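Local coordinates for protein GCN5-related N-acetyltransferase (Kribbella flavida, PDB 4MY0) that binds acetyl-CoA and probably transfers its acetyl group to amino groups, possibly those of aminoglycosides, as a hexameric GCN5-related N-acetyltransferase, at residues D20-R25 with E38-D43; V175-E180 with V229-A234; L306-P311 with G318-S323; R142-A147 with T252-L257. All blocks are in the same frame, centred on the assembly; numbering follows the deposited sequence.

Contact 1 of 4, residues D20-R25 with E38-D43; sequences DVLRVR and EDWVRD
Trp40 is the projecting side chain through which helix 34-49 meets helix 18-26. The two short helical segments run at 124° with their axes 12.0 Å apart, a wide separation, spanned here chiefly by one large side chain. The indole stands with CG anti to the backbone N, which carries the ring system across to the other helix. Leu22 comes from the facing helix tip to tip: its CD2 sits over one face of the indole, 3.6 Å from the centroid of the six-membered ring and 14° off the normal, a well-formed CH-pi contact. CG of the same leucine lies close to CZ3, so the branch point follows the methyl onto the ring. Val21 crosses the indole at about a right angle and brings CG1 to 3.8 Å from Trp40 CH2, while Phe53 and Leu32 add further packing around the tryptophan. Arg25 runs antiparallel to the indole with an extended chain, its guanidinium plane turned 74° from the ring, and CD stays 3.9 Å from Trp40 NE1. A water in the plane of the indole accepts from Arg25 NE at 3.2 Å and, more weakly, from Trp40 NE1. Dispersion and CH-pi packing therefore carry this pairing of helices in the N-terminal GNAT domain, and a shared water serves the two N-H groups at its polar margin.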
# COMPACT_ATOMS: atom_id res chain seq x y z
N ASP C 20 -19.04 15.52 31.22
CA ASP C 20 -18.87 14.13 31.65
C ASP C 20 -19.20 13.13 30.54
O ASP C 20 -18.49 12.12 30.37
CB ASP C 20 -19.70 13.85 32.91
CG ASP C 20 -19.27 14.70 34.09
OD1 ASP C 20 -18.32 14.29 34.79
OD2 ASP C 20 -19.88 15.77 34.31
N VAL C 21 -20.27 13.38 29.80
CA VAL C 21 -20.59 12.51 28.66
C VAL C 21 -19.44 12.53 27.66
O VAL C 21 -19.06 11.49 27.13
CB VAL C 21 -21.90 12.93 27.98
CG1 VAL C 21 -22.10 12.13 26.69
CG2 VAL C 21 -23.09 12.72 28.93
N LEU C 22 -18.87 13.72 27.43
CA LEU C 22 -17.71 13.84 26.54
C LEU C 22 -16.51 13.00 26.98
O LEU C 22 -15.79 12.47 26.13
CB LEU C 22 -17.30 15.30 26.37
CG LEU C 22 -18.18 16.09 25.40
CD1 LEU C 22 -17.77 17.54 25.40
CD2 LEU C 22 -18.09 15.49 24.01
N ARG C 23 -16.28 12.90 28.30
CA ARG C 23 -15.21 12.02 28.80
C ARG C 23 -15.49 10.58 28.41
O ARG C 23 -14.60 9.88 27.92
CB ARG C 23 -15.08 12.10 30.33
CG ARG C 23 -13.88 11.28 30.87
CD ARG C 23 -14.15 10.61 32.22
NE ARG C 23 -14.66 11.56 33.20
CZ ARG C 23 -15.90 11.55 33.68
NH1 ARG C 23 -16.76 10.61 33.31
NH2 ARG C 23 -16.28 12.47 34.56
N VAL C 24 -16.72 10.12 28.64
CA VAL C 24 -17.07 8.75 28.31
C VAL C 24 -16.97 8.52 26.79
O VAL C 24 -16.53 7.47 26.33
CB VAL C 24 -18.48 8.39 28.80
CG1 VAL C 24 -18.80 6.92 28.49
CG2 VAL C 24 -18.60 8.65 30.29
N ARG C 25 -17.37 9.52 26.03
CA ARG C 25 -17.30 9.41 24.58
C ARG C 25 -15.85 9.32 24.11
O ARG C 25 -15.53 8.50 23.25
CB ARG C 25 -17.99 10.61 23.91
CG ARG C 25 -18.04 10.48 22.39
CD ARG C 25 -18.31 11.82 21.69
NE ARG C 25 -18.26 11.62 20.24
CZ ARG C 25 -17.12 11.49 19.55
NH1 ARG C 25 -17.17 11.29 18.24
NH2 ARG C 25 -15.95 11.55 20.18
N GLU C 38 -17.19 22.01 20.17
CA GLU C 38 -18.10 23.15 20.12
C GLU C 38 -19.41 22.82 19.41
O GLU C 38 -20.49 23.14 19.91
CB GLU C 38 -17.41 24.31 19.41
CG GLU C 38 -18.33 25.48 19.09
CD GLU C 38 -17.58 26.78 18.92
OE1 GLU C 38 -18.00 27.80 19.52
OE2 GLU C 38 -16.55 26.79 18.21
N ASP C 39 -19.30 22.16 18.26
CA ASP C 39 -20.47 21.77 17.48
C ASP C 39 -21.23 20.61 18.13
O ASP C 39 -22.41 20.39 17.84
CB ASP C 39 -20.06 21.39 16.05
CG ASP C 39 -19.74 22.60 15.19
OD1 ASP C 39 -18.56 23.03 15.16
OD2 ASP C 39 -20.67 23.12 14.53
N TRP C 40 -20.55 19.86 19.00
CA TRP C 40 -21.17 18.70 19.63
C TRP C 40 -22.02 19.13 20.82
O TRP C 40 -23.15 18.66 20.99
CB TRP C 40 -20.10 17.69 20.07
CG TRP C 40 -20.64 16.39 20.59
CD1 TRP C 40 -20.76 15.20 19.91
CD2 TRP C 40 -21.11 16.13 21.93
NE1 TRP C 40 -21.28 14.22 20.75
CE2 TRP C 40 -21.51 14.78 21.99
CE3 TRP C 40 -21.22 16.92 23.08
CZ2 TRP C 40 -22.01 14.20 23.15
CZ3 TRP C 40 -21.73 16.35 24.23
CH2 TRP C 40 -22.12 15.00 24.26
N VAL C 41 -21.47 20.04 21.63
CA VAL C 41 -22.18 20.61 22.77
C VAL C 41 -23.47 21.31 22.34
O VAL C 41 -24.54 21.07 22.91
CB VAL C 41 -21.30 21.59 23.54
CG1 VAL C 41 -22.08 22.24 24.68
CG2 VAL C 41 -20.08 20.88 24.07
N ARG C 42 -23.36 22.16 21.33
CA ARG C 42 -24.52 22.88 20.81
C ARG C 42 -25.58 21.90 20.31
O ARG C 42 -26.77 22.08 20.59
CB ARG C 42 -24.10 23.83 19.69
CG ARG C 42 -25.25 24.63 19.08
CD ARG C 42 -24.78 25.54 17.95
NE ARG C 42 -24.30 24.79 16.79
CZ ARG C 42 -23.04 24.80 16.36
NH1 ARG C 42 -22.12 25.53 16.99
NH2 ARG C 42 -22.69 24.09 15.30
N ASP C 43 -25.16 20.86 19.61
CA ASP C 43 -26.09 19.83 19.16
C ASP C 43 -26.69 19.05 20.34
O ASP C 43 -27.87 18.72 20.34
CB ASP C 43 -25.40 18.86 18.19
CG ASP C 43 -25.52 19.31 16.74
OD1 ASP C 43 -26.53 18.94 16.09
OD2 ASP C 43 -24.62 20.03 16.25
O HOH W 1 -21.39 10.94 20.21

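Contact 2 of 4, residues V175-E180 with V229-A234; sequences VGTAHE and VAHSEA
His231, just beyond the end of strand 222-230, reaches across to helix 168-182. From CB the chain turns so that CG is anti to the carbonyl carbon (chi1 -62°), which swings the imidazole over to the helix. CD2 lies 4.0 Å from Ala178 CB, and the same methyl approaches NE2 at 3.7 Å, meeting the ring at its edge. On the far side of NE2, CE1 is 3.8 Å from Thr177 CB, and the threonine crosses the histidine at about a right angle. The polar end of the ring is engaged as well, because NE2 is hydrogen-bonded to the carbonyl O of Leu174 in the same helix. An alanine in place of His231 would remove the imidazole and with it that bond, and would probably loosen the packing at Thr177 and Ala178. Deeper in, Val229 divides its branches: CG1 lies 4.0 Å from Ala178 CB, and CG2 is equally far from Val175 CG2. Phe213 of the adjoining strand 212-219 touches both valines. The arrangement is alpha/beta packing, a helix laid against the end of a sheet by valine and alanine side chains, with a histidine at the margin bonded to the helix backbone, before the chain turns at the N-cap Ser232 into helix 233-244.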
# COMPACT_ATOMS: atom_id res chain seq x y z
N VAL C 175 -37.88 15.75 -2.61
CA VAL C 175 -37.59 14.44 -2.06
C VAL C 175 -38.90 13.69 -1.82
O VAL C 175 -39.03 12.51 -2.14
CB VAL C 175 -36.79 14.56 -0.73
CG1 VAL C 175 -36.90 13.29 0.09
CG2 VAL C 175 -35.34 14.87 -1.01
N GLY C 176 -39.87 14.41 -1.26
CA GLY C 176 -41.16 13.83 -0.92
C GLY C 176 -41.86 13.28 -2.15
O GLY C 176 -42.34 12.15 -2.15
N THR C 177 -41.89 14.09 -3.20
CA THR C 177 -42.53 13.69 -4.45
C THR C 177 -41.84 12.44 -4.99
O THR C 177 -42.50 11.50 -5.41
CB THR C 177 -42.46 14.83 -5.49
OG1 THR C 177 -43.11 15.99 -4.97
CG2 THR C 177 -43.14 14.41 -6.79
N ALA C 178 -40.51 12.42 -4.95
CA ALA C 178 -39.77 11.28 -5.48
C ALA C 178 -40.05 9.99 -4.69
O ALA C 178 -40.31 8.94 -5.28
CB ALA C 178 -38.28 11.58 -5.50
N HIS C 179 -40.00 10.08 -3.37
CA HIS C 179 -40.13 8.89 -2.54
C HIS C 179 -41.55 8.33 -2.51
O HIS C 179 -41.73 7.13 -2.31
CB HIS C 179 -39.61 9.16 -1.13
CG HIS C 179 -38.13 9.37 -1.07
ND1 HIS C 179 -37.28 8.97 -2.08
CD2 HIS C 179 -37.35 9.95 -0.13
CE1 HIS C 179 -36.04 9.29 -1.77
NE2 HIS C 179 -36.05 9.89 -0.59
N GLU C 180 -42.55 9.19 -2.70
CA GLU C 180 -43.94 8.72 -2.77
C GLU C 180 -44.21 7.98 -4.08
O GLU C 180 -44.95 7.00 -4.11
CB GLU C 180 -44.93 9.88 -2.62
CG GLU C 180 -44.96 10.48 -1.22
CD GLU C 180 -45.82 11.73 -1.12
OE1 GLU C 180 -46.10 12.35 -2.16
OE2 GLU C 180 -46.22 12.08 0.02
N VAL C 229 -31.36 13.90 -6.31
CA VAL C 229 -32.75 13.57 -6.60
C VAL C 229 -33.11 14.18 -7.95
O VAL C 229 -32.83 15.35 -8.20
CB VAL C 229 -33.68 14.12 -5.50
CG1 VAL C 229 -35.15 14.03 -5.92
CG2 VAL C 229 -33.44 13.36 -4.20
N ALA C 230 -33.70 13.39 -8.83
CA ALA C 230 -34.09 13.91 -10.14
C ALA C 230 -35.36 13.22 -10.63
O ALA C 230 -35.45 11.99 -10.65
CB ALA C 230 -32.97 13.72 -11.13
N HIS C 231 -36.33 14.03 -11.05
CA HIS C 231 -37.60 13.50 -11.53
C HIS C 231 -37.60 13.19 -13.03
O HIS C 231 -38.39 12.37 -13.49
CB HIS C 231 -38.74 14.46 -11.20
CG HIS C 231 -38.93 14.68 -9.73
ND1 HIS C 231 -39.72 15.70 -9.23
CD2 HIS C 231 -38.45 14.02 -8.66
CE1 HIS C 231 -39.71 15.65 -7.91
NE2 HIS C 231 -38.95 14.63 -7.54
N SER C 232 -36.72 13.84 -13.78
CA SER C 232 -36.70 13.66 -15.24
C SER C 232 -35.31 13.34 -15.74
O SER C 232 -34.31 13.63 -15.08
CB SER C 232 -37.21 14.92 -15.95
OG SER C 232 -36.24 15.94 -15.91
N GLU C 233 -35.24 12.74 -16.93
CA GLU C 233 -33.96 12.32 -17.49
C GLU C 233 -33.04 13.52 -17.72
O GLU C 233 -31.89 13.51 -17.30
CB GLU C 233 -34.18 11.57 -18.81
CG GLU C 233 -32.93 10.92 -19.39
CD GLU C 233 -33.13 10.49 -20.83
OE1 GLU C 233 -32.13 10.08 -21.47
OE2 GLU C 233 -34.28 10.57 -21.33
N ALA C 234 -33.56 14.55 -18.39
CA ALA C 234 -32.78 15.76 -18.62
C ALA C 234 -32.19 16.34 -17.33
O ALA C 234 -31.03 16.76 -17.30
CB ALA C 234 -33.63 16.80 -19.34

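Contact 3 of 4, residues L306-P311 with G318-S323; sequences LLIDDP and GRWHLS
Four backbone hydrogen bonds tie strand 302-309 to strand 318-325 in an antiparallel hairpin of the sterol carrier protein-like domain. Leu306 and Trp320 exchange one pair, with Trp320 N to Leu306 O at 2.8 Å and nearly straight at 174°, the donor lying almost along the C=O axis. Ile308 and Gly318 exchange the other; there Ile308 N approaches Gly318 O from above the carbonyl plane, at 2.9 Å. Between these two hydrogen-bonded pairs sits the non-hydrogen-bonded pair of Leu307 and Arg319, where Arg319 CA makes a C-H...O contact of 3.4 Å with Leu306 O. On this face Leu307 CD1 bends over the neighbouring strand to 3.6 Å from Gly318 C and 4.1 Å from Arg319 CB, while the extended arginine carries NE away to a salt bridge with Asp305. The other face holds Ile308 and Trp320, which cross obliquely, CD1 of the isoleucine 3.6 Å from CD1 of the indole. Trp320 NE1 is bonded to the carbonyl O of Gln316, and Pro288 also packs on this ring. Paired amides thus fix the register, and the indole combines an apolar contact along its pyrrole side with a satisfied N-H.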
# COMPACT_ATOMS: atom_id res chain seq x y z
N LEU C 306 -50.18 -13.40 12.89
CA LEU C 306 -48.81 -13.40 13.37
C LEU C 306 -48.83 -13.62 14.87
O LEU C 306 -49.63 -13.00 15.58
CB LEU C 306 -48.15 -12.06 13.09
CG LEU C 306 -48.14 -11.58 11.65
CD1 LEU C 306 -47.45 -10.23 11.55
CD2 LEU C 306 -47.45 -12.62 10.76
N LEU C 307 -47.96 -14.50 15.36
CA LEU C 307 -47.79 -14.67 16.80
C LEU C 307 -46.48 -13.99 17.19
O LEU C 307 -45.40 -14.44 16.80
CB LEU C 307 -47.79 -16.14 17.20
CG LEU C 307 -47.59 -16.39 18.70
CD1 LEU C 307 -48.67 -15.68 19.51
CD2 LEU C 307 -47.56 -17.88 19.02
N ILE C 308 -46.58 -12.89 17.93
CA ILE C 308 -45.40 -12.11 18.30
C ILE C 308 -44.96 -12.42 19.73
O ILE C 308 -45.74 -12.29 20.67
CB ILE C 308 -45.67 -10.59 18.17
CG1 ILE C 308 -45.96 -10.20 16.72
CG2 ILE C 308 -44.50 -9.78 18.73
CD1 ILE C 308 -46.43 -8.74 16.55
N ASP C 309 -43.71 -12.83 19.87
CA ASP C 309 -43.11 -13.08 21.17
C ASP C 309 -42.09 -11.97 21.46
O ASP C 309 -40.92 -12.10 21.09
CB ASP C 309 -42.41 -14.45 21.13
CG ASP C 309 -41.64 -14.76 22.40
OD1 ASP C 309 -40.66 -15.54 22.33
OD2 ASP C 309 -42.01 -14.24 23.48
N ASP C 310 -42.52 -10.88 22.09
CA ASP C 310 -41.60 -9.76 22.39
C ASP C 310 -41.70 -9.35 23.85
O ASP C 310 -42.45 -8.44 24.20
CB ASP C 310 -41.84 -8.56 21.46
CG ASP C 310 -40.85 -7.41 21.69
OD1 ASP C 310 -41.08 -6.32 21.12
OD2 ASP C 310 -39.84 -7.60 22.43
N PRO C 311 -40.92 -10.01 24.71
CA PRO C 311 -40.97 -9.70 26.14
C PRO C 311 -40.32 -8.35 26.43
O PRO C 311 -40.50 -7.81 27.52
CB PRO C 311 -40.20 -10.86 26.78
CG PRO C 311 -39.25 -11.31 25.71
CD PRO C 311 -39.96 -11.09 24.40
N GLY C 318 -48.25 -11.38 21.63
CA GLY C 318 -49.53 -12.07 21.48
C GLY C 318 -49.87 -12.31 20.03
O GLY C 318 -49.04 -12.09 19.13
N ARG C 319 -51.10 -12.76 19.79
CA ARG C 319 -51.53 -13.10 18.44
C ARG C 319 -52.29 -11.95 17.78
O ARG C 319 -53.27 -11.43 18.32
CB ARG C 319 -52.38 -14.36 18.42
CG ARG C 319 -52.69 -14.83 17.02
CD ARG C 319 -53.29 -16.20 17.04
NE ARG C 319 -53.60 -16.70 15.71
CZ ARG C 319 -53.43 -17.97 15.36
NH1 ARG C 319 -52.94 -18.83 16.24
NH2 ARG C 319 -53.74 -18.38 14.13
N TRP C 320 -51.84 -11.60 16.59
CA TRP C 320 -52.40 -10.49 15.85
C TRP C 320 -52.84 -10.94 14.47
O TRP C 320 -52.32 -11.92 13.92
CB TRP C 320 -51.32 -9.41 15.70
CG TRP C 320 -50.85 -8.83 16.99
CD1 TRP C 320 -49.80 -9.26 17.75
CD2 TRP C 320 -51.39 -7.69 17.67
NE1 TRP C 320 -49.67 -8.47 18.87
CE2 TRP C 320 -50.63 -7.50 18.84
CE3 TRP C 320 -52.46 -6.82 17.41
CZ2 TRP C 320 -50.90 -6.46 19.74
CZ3 TRP C 320 -52.73 -5.80 18.31
CH2 TRP C 320 -51.96 -5.63 19.46
N HIS C 321 -53.82 -10.24 13.91
CA HIS C 321 -54.22 -10.46 12.53
C HIS C 321 -53.76 -9.27 11.68
O HIS C 321 -54.01 -8.11 12.01
CB HIS C 321 -55.73 -10.63 12.42
CG HIS C 321 -56.20 -10.76 11.00
ND1 HIS C 321 -56.00 -11.91 10.26
CD2 HIS C 321 -56.82 -9.88 10.19
CE1 HIS C 321 -56.50 -11.73 9.05
NE2 HIS C 321 -57.00 -10.51 8.98
N LEU C 322 -53.04 -9.57 10.60
CA LEU C 322 -52.60 -8.53 9.67
C LEU C 322 -53.52 -8.48 8.45
O LEU C 322 -53.70 -9.49 7.75
CB LEU C 322 -51.15 -8.76 9.25
CG LEU C 322 -50.58 -7.79 8.20
CD1 LEU C 322 -50.37 -6.40 8.79
CD2 LEU C 322 -49.28 -8.34 7.63
N SER C 323 -54.11 -7.32 8.21
CA SER C 323 -54.98 -7.11 7.05
C SER C 323 -54.31 -6.09 6.14
O SER C 323 -54.01 -4.97 6.56
CB SER C 323 -56.34 -6.57 7.50
OG SER C 323 -57.28 -6.57 6.44

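Contact 4 of 4, residues R142-A147 with T252-L257; sequences RFSFQA and TVHAYL
Strands 135-146 and 252-256 form an antiparallel beta ladder, joining chain segments that lie more than a hundred residues apart. Its most deeply buried part is the apolar face bearing Phe143, Phe145, Val253 and Ala255. Here Phe143 CD2 lies 3.7 Å from Leu257 CD1, which meets the phenyl at its edge, and Phe145 turns its own edge to the methyl of Ala255. Beyond them Ala147 CB rests 3.8 Å from Val253 CG2. Trp240 and Val243 of helix 233-244 cover the Val253 and Ala255 side. Beneath the side chains, Phe143 and Ala255, and likewise Phe145 and Val253, exchange two backbone hydrogen bonds, that from Phe145 N to Val253 O being almost straight at 178°.

The opposite face is more polar and only partly buried. Arg142 leaves with CG anti to the backbone N, crosses Tyr256 so that CG stands over the phenol face, 3.8 Å from its centroid, and bends at chi3 (68°) to lay its guanidinium on His254. The planes are 2° apart and the centres 3.8 Å, a flat stack that would probably disfavour protonation of the imidazole. An alanine in place of Arg142 would remove the guanidinium and the CG methylene from these rings, and would probably leave His254 and Tyr256 less firmly held. In the plane of the imidazole, at its edge, Ser144 OG is 2.6 Å from His254 ND1, a short hydrogen bond in which either atom may be the donor.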
# COMPACT_ATOMS: atom_id res chain seq x y z
N ARG C 142 -22.20 2.89 -1.07
CA ARG C 142 -21.41 3.92 -1.72
C ARG C 142 -20.78 3.36 -3.00
O ARG C 142 -20.07 2.36 -2.95
CB ARG C 142 -20.31 4.52 -0.81
CG ARG C 142 -19.79 5.89 -1.34
CD ARG C 142 -18.46 6.32 -0.70
NE ARG C 142 -17.34 5.46 -1.10
CZ ARG C 142 -16.06 5.74 -0.85
NH1 ARG C 142 -15.75 6.85 -0.21
NH2 ARG C 142 -15.10 4.91 -1.24
N PHE C 143 -21.04 4.00 -4.13
CA PHE C 143 -20.44 3.58 -5.39
C PHE C 143 -19.49 4.64 -5.91
O PHE C 143 -19.60 5.82 -5.55
CB PHE C 143 -21.53 3.27 -6.43
CG PHE C 143 -22.37 2.07 -6.06
CD1 PHE C 143 -21.86 0.78 -6.20
CD2 PHE C 143 -23.65 2.22 -5.57
CE1 PHE C 143 -22.62 -0.34 -5.84
CE2 PHE C 143 -24.43 1.11 -5.22
CZ PHE C 143 -23.92 -0.16 -5.36
N SER C 144 -18.53 4.24 -6.74
CA SER C 144 -17.55 5.20 -7.25
C SER C 144 -17.56 5.23 -8.77
O SER C 144 -17.42 4.19 -9.43
CB SER C 144 -16.14 4.86 -6.73
OG SER C 144 -16.14 4.75 -5.32
N PHE C 145 -17.71 6.43 -9.33
CA PHE C 145 -17.75 6.60 -10.78
C PHE C 145 -16.57 7.44 -11.26
O PHE C 145 -15.91 8.13 -10.46
CB PHE C 145 -19.06 7.29 -11.17
CG PHE C 145 -20.29 6.56 -10.68
CD1 PHE C 145 -20.89 5.59 -11.45
CD2 PHE C 145 -20.83 6.84 -9.42
CE1 PHE C 145 -22.02 4.90 -11.00
CE2 PHE C 145 -21.97 6.16 -8.95
CZ PHE C 145 -22.56 5.19 -9.74
N GLN C 146 -16.31 7.39 -12.56
CA GLN C 146 -15.31 8.28 -13.16
C GLN C 146 -15.96 9.64 -13.40
O GLN C 146 -17.02 9.72 -14.03
CB GLN C 146 -14.78 7.71 -14.48
CG GLN C 146 -14.41 6.23 -14.40
CD GLN C 146 -13.84 5.70 -15.73
OE1 GLN C 146 -13.37 6.46 -16.58
NE2 GLN C 146 -13.89 4.38 -15.90
N ALA C 147 -15.35 10.70 -12.90
CA ALA C 147 -15.92 12.04 -13.08
C ALA C 147 -16.08 12.44 -14.55
O ALA C 147 -17.06 13.09 -14.92
CB ALA C 147 -15.09 13.08 -12.32
N THR C 252 -12.39 11.00 -9.61
CA THR C 252 -13.40 10.07 -9.11
C THR C 252 -14.54 10.77 -8.36
O THR C 252 -14.31 11.71 -7.59
CB THR C 252 -12.73 9.02 -8.21
OG1 THR C 252 -11.79 8.28 -8.99
CG2 THR C 252 -13.75 8.07 -7.58
N VAL C 253 -15.76 10.31 -8.59
CA VAL C 253 -16.91 10.76 -7.82
C VAL C 253 -17.52 9.60 -7.04
O VAL C 253 -17.99 8.64 -7.64
CB VAL C 253 -18.02 11.31 -8.72
CG1 VAL C 253 -19.25 11.67 -7.87
CG2 VAL C 253 -17.52 12.54 -9.49
N HIS C 254 -17.51 9.68 -5.71
CA HIS C 254 -18.18 8.67 -4.91
C HIS C 254 -19.63 9.12 -4.71
O HIS C 254 -19.90 10.32 -4.59
CB HIS C 254 -17.49 8.51 -3.55
CG HIS C 254 -16.01 8.22 -3.64
ND1 HIS C 254 -15.51 7.07 -4.21
CD2 HIS C 254 -14.94 8.93 -3.20
CE1 HIS C 254 -14.19 7.08 -4.13
NE2 HIS C 254 -13.82 8.20 -3.53
N ALA C 255 -20.57 8.18 -4.69
CA ALA C 255 -21.96 8.57 -4.47
C ALA C 255 -22.69 7.62 -3.54
O ALA C 255 -22.58 6.39 -3.65
CB ALA C 255 -22.71 8.70 -5.78
N TYR C 256 -23.44 8.21 -2.63
CA TYR C 256 -24.38 7.45 -1.82
C TYR C 256 -25.71 7.41 -2.55
O TYR C 256 -26.31 8.46 -2.84
CB TYR C 256 -24.53 8.08 -0.44
CG TYR C 256 -23.29 7.86 0.39
CD1 TYR C 256 -23.08 6.65 1.03
CD2 TYR C 256 -22.32 8.86 0.51
CE1 TYR C 256 -21.94 6.42 1.78
CE2 TYR C 256 -21.17 8.64 1.27
CZ TYR C 256 -21.00 7.41 1.90
OH TYR C 256 -19.87 7.17 2.65
N LEU C 257 -26.14 6.20 -2.87
CA LEU C 257 -27.39 5.97 -3.58
C LEU C 257 -27.76 4.48 -3.61
O LEU C 257 -26.92 3.63 -3.30
CB LEU C 257 -27.31 6.51 -5.01
CG LEU C 257 -25.99 6.55 -5.77
CD1 LEU C 257 -25.62 5.20 -6.32
CD2 LEU C 257 -26.14 7.56 -6.88

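How the contacts relate
Contacts 2 and 4 are the closest pair, with centres 19 Å apart and nearest atoms about 8 Å apart; they share a neighbourhood because strands 222-230 and 252-256 are adjacent and helix 233-244 leads from one contact toward the other. Contact 1 lies in the N-terminal GNAT range, 32 Å from contact 4 between centres, and contact 3 in the sterol carrier range, 42 Å from contact 4 and on the other side of the chain's centre. Two contacts approach bound cofactor without forming its pocket: the Arg25 side chain is about 9 Å from a coenzyme A-type ligand, and that of Ala147 about 8 Å from an acetyl-CoA. Contacts 2 and 3 lie away from the known binding sites.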